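Local coordinates for peptidase S9 prolyl oligopeptidase catalytic domain-containing protein (PDB 4HXF), which probably acts as a serine peptidase of the prolyl oligopeptidase family, an acylaminoacyl peptidase that assembles into a self-compartmentalizing hexamer, at residues Phe154-Thr159 and Glu163-Phe168. Sequence-based numbering, arbitrary orientation.
Sequences FWVIDT and EVIEQF
The outer beta hairpin of a four-stranded beta-propeller blade pairs Phe154-Asp158 with the edge strand Glu163-Phe168, and a classic beta bulge interrupts the antiparallel register: Ile165 and Glu166 both face Val156. Val156 serves the two of them, its O accepting from Ile165 N at 2.8 Å and its N donating to Glu166 O at 2.9 Å, nearly straight at 170°. Ile165 fills the bulge with apolar bulk, its CG1 3.8 Å from Val156 CG1, and packs on Ile342 of a second subunit, while Glu166 shares the face of Val156. Phe168 turns its ring back over Phe154 because CG sits between its own backbone N and carbonyl carbon (chi1 56°). The rings, 5° from parallel, are slid so far apart that Phe154 CB, rather than the opposing ring, lies over the Phe168 face in a CH-pi contact, 3.7 Å from its centroid. Trp205 stacks on Phe168, and Ile183 and Val185 of strand 182-188 touch it, joining this blade to the next. Replacing Phe168 with an alanine is likely to leave Phe154 CB uncovered and Trp205 without its stacking partner. Across the sheet, branched Val164 meets the rim of the Trp155 indole, its CG2 4.1 Å from Trp155 CE3.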
ATOM      1  N   PHE A 154      -1.806  -4.927  37.025  1.00 15.20           N
ATOM      2  CA  PHE A 154      -1.291  -6.197  37.425  1.00 14.39           C
ATOM      3  C   PHE A 154      -2.191  -7.287  36.860  1.00 15.69           C
ATOM      4  O   PHE A 154      -3.444  -7.178  37.007  1.00 15.67           O
ATOM      5  CB  PHE A 154      -1.275  -6.373  38.939  1.00 15.58           C
ATOM      6  CG  PHE A 154      -0.353  -5.394  39.659  1.00 16.00           C
ATOM      7  CD1 PHE A 154      -0.751  -4.076  39.889  1.00 17.72           C
ATOM      8  CD2 PHE A 154       0.880  -5.788  40.028  1.00 17.94           C
ATOM      9  CE1 PHE A 154       0.106  -3.200  40.517  1.00 18.17           C
ATOM     10  CE2 PHE A 154       1.741  -4.888  40.681  1.00 19.77           C
ATOM     11  CZ  PHE A 154       1.347  -3.588  40.874  1.00 17.29           C
ATOM     12  N   TRP A 155      -1.593  -8.210  36.088  1.00 15.49           N
ATOM     13  CA  TRP A 155      -2.364  -9.272  35.474  1.00 15.18           C
ATOM     14  C   TRP A 155      -1.802 -10.604  35.870  1.00 14.40           C
ATOM     15  O   TRP A 155      -0.604 -10.849  35.684  1.00 15.94           O
ATOM     16  CB  TRP A 155      -2.286  -9.196  33.945  1.00 16.37           C
ATOM     17  CG  TRP A 155      -2.830  -7.946  33.260  1.00 20.72           C
ATOM     18  CD1 TRP A 155      -3.699  -7.034  33.716  1.00 25.15           C
ATOM     19  CD2 TRP A 155      -2.665  -7.596  31.834  1.00 30.17           C
ATOM     20  NE1 TRP A 155      -3.942  -6.055  32.768  1.00 29.71           N
ATOM     21  CE2 TRP A 155      -3.387  -6.352  31.630  1.00 32.47           C
ATOM     22  CE3 TRP A 155      -1.971  -8.152  30.754  1.00 34.07           C
ATOM     23  CZ2 TRP A 155      -3.386  -5.670  30.370  1.00 37.37           C
ATOM     24  CZ3 TRP A 155      -1.983  -7.465  29.505  1.00 34.33           C
ATOM     25  CH2 TRP A 155      -2.681  -6.259  29.328  1.00 38.64           C
ATOM     26  N   VAL A 156      -2.623 -11.524  36.293  1.00 14.09           N
ATOM     27  CA  VAL A 156      -2.201 -12.923  36.431  1.00 13.95           C
ATOM     28  C   VAL A 156      -2.700 -13.652  35.170  1.00 15.22           C
ATOM     29  O   VAL A 156      -3.903 -13.683  34.845  1.00 15.44           O
ATOM     30  CB  VAL A 156      -2.803 -13.563  37.629  1.00 15.69           C
ATOM     31  CG1 VAL A 156      -2.421 -15.037  37.724  1.00 15.05           C
ATOM     32  CG2 VAL A 156      -2.417 -12.741  38.931  1.00 16.19           C
ATOM     33  N   ILE A 157      -1.754 -14.237  34.460  1.00 14.17           N
ATOM     34  CA  ILE A 157      -1.991 -14.897  33.178  1.00 13.70           C
ATOM     35  C   ILE A 157      -1.802 -16.383  33.294  1.00 13.88           C
ATOM     36  O   ILE A 157      -0.749 -16.894  33.729  1.00 15.67           O
ATOM     37  CB  ILE A 157      -1.057 -14.347  32.080  1.00 14.73           C
ATOM     38  CG1 ILE A 157      -1.177 -12.830  31.899  1.00 15.21           C
ATOM     39  CG2 ILE A 157      -1.301 -15.007  30.678  1.00 15.17           C
ATOM     40  CD1 ILE A 157       0.059 -12.236  31.253  1.00 17.67           C
ATOM     41  N   ASP A 158      -2.828 -17.142  32.895  1.00 13.28           N
ATOM     42  CA  ASP A 158      -2.739 -18.578  32.743  1.00 13.57           C
ATOM     43  C   ASP A 158      -2.114 -18.872  31.378  1.00 14.72           C
ATOM     44  O   ASP A 158      -2.723 -18.547  30.354  1.00 14.43           O
ATOM     45  CB  ASP A 158      -4.076 -19.265  32.849  1.00 13.99           C
ATOM     46  CG  ASP A 158      -3.991 -20.707  32.511  1.00 15.30           C
ATOM     47  OD1 ASP A 158      -2.861 -21.299  32.620  1.00 14.69           O
ATOM     48  OD2 ASP A 158      -5.036 -21.356  32.182  1.00 15.98           O
ATOM     49  N   THR A 159      -0.871 -19.417  31.389  1.00 13.64           N
ATOM     50  CA  THR A 159      -0.211 -19.672  30.075  1.00 13.94           C
ATOM     51  C   THR A 159      -0.809 -20.914  29.341  1.00 14.71           C
ATOM     52  O   THR A 159      -0.570 -21.035  28.113  1.00 15.59           O
ATOM     53  CB  THR A 159       1.326 -19.816  30.188  1.00 13.84           C
ATOM     54  OG1 THR A 159       1.579 -20.959  30.989  1.00 12.64           O
ATOM     55  CG2 THR A 159       2.020 -18.560  30.727  1.00 14.13           C
ATOM     56  N   GLU A 163      -5.212 -16.810  29.230  1.00 16.06           N
ATOM     57  CA  GLU A 163      -6.239 -15.836  29.736  1.00 15.71           C
ATOM     58  C   GLU A 163      -5.704 -15.122  30.952  1.00 15.20           C
ATOM     59  O   GLU A 163      -5.048 -15.734  31.834  1.00 15.63           O
ATOM     60  CB  GLU A 163      -7.547 -16.481  30.204  1.00 18.06           C
ATOM     61  CG  GLU A 163      -8.362 -16.882  29.069  1.00 23.55           C
ATOM     62  CD  GLU A 163      -8.823 -15.715  28.265  1.00 18.24           C
ATOM     63  OE1 GLU A 163      -9.288 -14.609  28.697  1.00 22.83           O
ATOM     64  OE2 GLU A 163      -8.658 -15.882  27.119  1.00 19.37           O
ATOM     65  N   VAL A 164      -6.123 -13.858  31.061  1.00 16.43           N
ATOM     66  CA  VAL A 164      -5.882 -13.059  32.259  1.00 16.10           C
ATOM     67  C   VAL A 164      -6.986 -13.612  33.195  1.00 17.84           C
ATOM     68  O   VAL A 164      -8.238 -13.496  32.911  1.00 18.73           O
ATOM     69  CB  VAL A 164      -6.044 -11.559  31.982  1.00 17.55           C
ATOM     70  CG1 VAL A 164      -6.138 -10.832  33.374  1.00 17.24           C
ATOM     71  CG2 VAL A 164      -4.969 -10.972  31.053  1.00 17.77           C
ATOM     72  N   ILE A 165      -6.579 -14.157  34.312  1.00 16.60           N
ATOM     73  CA  ILE A 165      -7.463 -14.760  35.297  1.00 18.41           C
ATOM     74  C   ILE A 165      -7.716 -13.847  36.520  1.00 19.67           C
ATOM     75  O   ILE A 165      -8.698 -14.050  37.242  1.00 19.64           O
ATOM     76  CB  ILE A 165      -7.096 -16.167  35.681  1.00 19.95           C
ATOM     77  CG1 ILE A 165      -5.822 -16.216  36.414  1.00 22.61           C
ATOM     78  CG2 ILE A 165      -7.182 -17.140  34.447  1.00 19.40           C
ATOM     79  CD1 ILE A 165      -5.433 -17.653  36.802  1.00 21.10           C
ATOM     80  N   GLU A 166      -6.845 -12.871  36.752  1.00 18.90           N
ATOM     81  CA  GLU A 166      -7.088 -11.864  37.772  1.00 19.54           C
ATOM     82  C   GLU A 166      -6.401 -10.643  37.302  1.00 18.49           C
ATOM     83  O   GLU A 166      -5.344 -10.691  36.655  1.00 15.13           O
ATOM     84  CB  GLU A 166      -6.355 -12.256  39.056  1.00 23.88           C
ATOM     85  CG  GLU A 166      -6.690 -13.544  39.705  1.00 28.57           C
ATOM     86  CD  GLU A 166      -7.839 -13.455  40.676  1.00 36.56           C
ATOM     87  OE1 GLU A 166      -8.134 -14.500  41.294  1.00 42.26           O
ATOM     88  OE2 GLU A 166      -8.478 -12.369  40.773  1.00 37.04           O
ATOM     89  N   GLN A 167      -6.987  -9.509  37.647  1.00 18.31           N
ATOM     90  CA  GLN A 167      -6.352  -8.259  37.330  1.00 17.99           C
ATOM     91  C   GLN A 167      -6.713  -7.215  38.356  1.00 22.33           C
ATOM     92  O   GLN A 167      -7.831  -7.263  38.965  1.00 21.61           O
ATOM     93  CB  GLN A 167      -6.761  -7.763  35.996  1.00 21.36           C
ATOM     94  CG  GLN A 167      -8.188  -7.441  35.777  1.00 31.05           C
ATOM     95  CD  GLN A 167      -8.417  -7.349  34.284  1.00 44.34           C
ATOM     96  OE1 GLN A 167      -8.021  -6.340  33.647  1.00 56.18           O
ATOM     97  NE2 GLN A 167      -8.947  -8.442  33.691  1.00 45.74           N
ATOM     98  N   PHE A 168      -5.816  -6.250  38.554  1.00 17.90           N
ATOM     99  CA  PHE A 168      -6.112  -5.120  39.444  1.00 17.00           C
ATOM    100  C   PHE A 168      -5.174  -3.978  39.085  1.00 17.31           C
ATOM    101  O   PHE A 168      -4.200  -4.153  38.377  1.00 16.63           O
ATOM    102  CB  PHE A 168      -6.028  -5.443  40.945  1.00 18.14           C
ATOM    103  CG  PHE A 168      -4.713  -6.021  41.431  1.00 17.37           C
ATOM    104  CD1 PHE A 168      -4.432  -7.399  41.306  1.00 18.02           C
ATOM    105  CD2 PHE A 168      -3.732  -5.219  42.035  1.00 18.32           C
ATOM    106  CE1 PHE A 168      -3.188  -7.921  41.679  1.00 19.82           C
ATOM    107  CE2 PHE A 168      -2.506  -5.747  42.411  1.00 17.88           C
ATOM    108  CZ  PHE A 168      -2.267  -7.055  42.277  1.00 18.20           C
TER